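Endolytic peptidoglycan transglycosylase RlpA (Pseudomonas aeruginosa, PDB 6I05) cleaves peptidoglycan glycan strands as a lytic transglycosylase that strongly prefers naked strands lacking stem peptides, and carries a SPOR domain that recognises denuded glycans. Local coordinates at residues G9-N13 / P14-E18. Numbering follows the deposited sequence.
Sequences GAFAN and PDAAE
P14 opens the helix directly after N13, and its ring lies with CD 3.6 Å from the carbonyl O of A12; as a proline in the first turn it has no N-H that would need a partner. At D15 the backbone N donates to N13 OD1 over 3.0 Å, so that N13 serves as the N-cap of helix 14-25. The amide swings over the helix start because CG stands anti to the backbone N (chi1 167°). D15 N lies well above the carbonyl plane of the amide, 66° out of it, and so off the lone pairs of OD1. The side chains of N13 and D15 lie askew, with amide and carboxylate planes 58° apart. The main-chain O of N13 accepts two weak bonds from further round the turn, a strongly bent one from A16 N and a straighter one from A17 N at 3.3 Å, which together close the first turn.

A16 turns CB toward the F11 ring, 3.7 Å from CD2, while its carbonyl O lies 4.1 Å above the ring plane, displaced toward the rim. F11 CG stands beside its own backbone N, with the ring turned to the helix. A17 meets the same ring obliquely through CA, 3.6 Å from CD1, with CB close by, placing the ring alongside this first turn.

The short A12-N13 link joins strand 4-11 to helix 14-25, the first beta-alpha connection of the RNP-like (ferredoxin-like) beta-alpha-beta-beta-alpha-beta fold of SPOR domains, with sheet order 2-3-1-4. F11 and G9 pair through their backbones with H45 and V47 of strand 42-52, and buried A17 packs on H45 and V47, and on I34 of strand 32-39, seating the helix start against the antiparallel sheet.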
ATOM      1  N   GLY A   9       0.809   2.902   3.534  1.00 13.17           N
ATOM      2  CA  GLY A   9       1.640   3.474   4.573  1.00 13.85           C
ATOM      3  C   GLY A   9       2.988   3.819   3.993  1.00 13.22           C
ATOM      4  O   GLY A   9       3.329   3.434   2.872  1.00 13.06           O
ATOM      5  N   ALA A  10       3.761   4.545   4.783  1.00 14.11           N
ATOM      6  CA  ALA A  10       5.116   4.910   4.408  1.00 15.15           C
ATOM      7  C   ALA A  10       5.919   4.967   5.696  1.00 16.26           C
ATOM      8  O   ALA A  10       5.457   5.547   6.683  1.00 18.44           O
ATOM      9  CB  ALA A  10       5.130   6.265   3.694  1.00 17.05           C
ATOM     10  N   PHE A  11       7.093   4.343   5.694  1.00 14.74           N
ATOM     11  CA  PHE A  11       7.824   4.074   6.924  1.00 15.09           C
ATOM     12  C   PHE A  11       9.302   4.369   6.739  1.00 16.61           C
ATOM     13  O   PHE A  11       9.869   4.127   5.675  1.00 16.38           O
ATOM     14  CB  PHE A  11       7.694   2.599   7.328  1.00 16.76           C
ATOM     15  CG  PHE A  11       6.276   2.141   7.479  1.00 17.14           C
ATOM     16  CD1 PHE A  11       5.587   1.613   6.399  1.00 16.82           C
ATOM     17  CD2 PHE A  11       5.626   2.244   8.701  1.00 18.77           C
ATOM     18  CE1 PHE A  11       4.274   1.197   6.532  1.00 17.75           C
ATOM     19  CE2 PHE A  11       4.309   1.827   8.840  1.00 19.79           C
ATOM     20  CZ  PHE A  11       3.636   1.301   7.752  1.00 19.40           C
ATOM     21  N   ALA A  12       9.932   4.861   7.809  1.00 18.52           N
ATOM     22  CA  ALA A  12      11.387   4.957   7.840  1.00 20.23           C
ATOM     23  C   ALA A  12      12.035   3.597   8.075  1.00 21.23           C
ATOM     24  O   ALA A  12      13.145   3.349   7.589  1.00 23.42           O
ATOM     25  CB  ALA A  12      11.823   5.943   8.926  1.00 21.78           C
ATOM     26  N   ASN A  13      11.360   2.708   8.802  1.00 22.33           N
ATOM     27  CA  ASN A  13      11.916   1.405   9.156  1.00 23.95           C
ATOM     28  C   ASN A  13      11.485   0.373   8.124  1.00 22.07           C
ATOM     29  O   ASN A  13      10.277   0.168   7.941  1.00 20.98           O
ATOM     30  CB  ASN A  13      11.421   0.998  10.540  1.00 28.44           C
ATOM     31  CG  ASN A  13      11.677  -0.467  10.862  1.00 32.24           C
ATOM     32  OD1 ASN A  13      12.595  -1.093  10.330  1.00 33.96           O
ATOM     33  ND2 ASN A  13      10.863  -1.019  11.755  1.00 34.50           N
ATOM     34  N   PRO A  14      12.413  -0.300   7.437  1.00 21.37           N
ATOM     35  CA  PRO A  14      11.991  -1.267   6.410  1.00 21.43           C
ATOM     36  C   PRO A  14      11.240  -2.468   6.961  1.00 19.32           C
ATOM     37  O   PRO A  14      10.394  -3.025   6.253  1.00 18.15           O
ATOM     38  CB  PRO A  14      13.305  -1.668   5.730  1.00 22.47           C
ATOM     39  CG  PRO A  14      14.344  -1.407   6.751  1.00 22.93           C
ATOM     40  CD  PRO A  14      13.880  -0.202   7.527  1.00 22.14           C
ATOM     41  N   ASP A  15      11.522  -2.890   8.197  1.00 19.02           N
ATOM     42  CA  ASP A  15      10.778  -4.006   8.774  1.00 19.81           C
ATOM     43  C   ASP A  15       9.300  -3.666   8.901  1.00 18.02           C
ATOM     44  O   ASP A  15       8.435  -4.524   8.687  1.00 17.41           O
ATOM     45  CB  ASP A  15      11.333  -4.362  10.150  1.00 21.88           C
ATOM     46  CG  ASP A  15      12.549  -5.268  10.087  1.00 24.84           C
ATOM     47  OD1 ASP A  15      12.963  -5.678   8.983  1.00 25.33           O
ATOM     48  OD2 ASP A  15      13.091  -5.564  11.168  1.00 27.05           O
ATOM     49  N   ALA A  16       8.989  -2.417   9.260  1.00 17.29           N
ATOM     50  CA  ALA A  16       7.595  -2.011   9.375  1.00 17.10           C
ATOM     51  C   ALA A  16       6.911  -2.024   8.016  1.00 15.05           C
ATOM     52  O   ALA A  16       5.747  -2.423   7.902  1.00 14.55           O
ATOM     53  CB  ALA A  16       7.504  -0.626  10.019  1.00 18.48           C
ATOM     54  N   ALA A  17       7.617  -1.575   6.974  1.00 14.38           N
ATOM     55  CA  ALA A  17       7.062  -1.619   5.627  1.00 13.45           C
ATOM     56  C   ALA A  17       6.858  -3.058   5.170  1.00 13.52           C
ATOM     57  O   ALA A  17       5.804  -3.400   4.622  1.00 13.12           O
ATOM     58  CB  ALA A  17       7.962  -0.855   4.658  1.00 14.57           C
ATOM     59  N   GLU A  18       7.851  -3.920   5.403  1.00 14.66           N
ATOM     60  CA  GLU A  18       7.710  -5.321   5.020  0.62 14.86           C
ATOM     61  C   GLU A  18       6.580  -5.990   5.789  1.00 14.30           C
ATOM     62  O   GLU A  18       5.869  -6.841   5.242  1.00 14.21           O
ATOM     63  CB  GLU A  18       9.026  -6.067   5.238  0.62 16.45           C
ATOM     64  CG  GLU A  18      10.172  -5.594   4.348  0.62 17.54           C
ATOM     65  CD  GLU A  18      10.109  -6.171   2.943  0.62 20.27           C
ATOM     66  OE1 GLU A  18       9.218  -7.000   2.676  0.62 22.65           O
ATOM     67  OE2 GLU A  18      10.953  -5.796   2.102  0.62 22.20           O
TER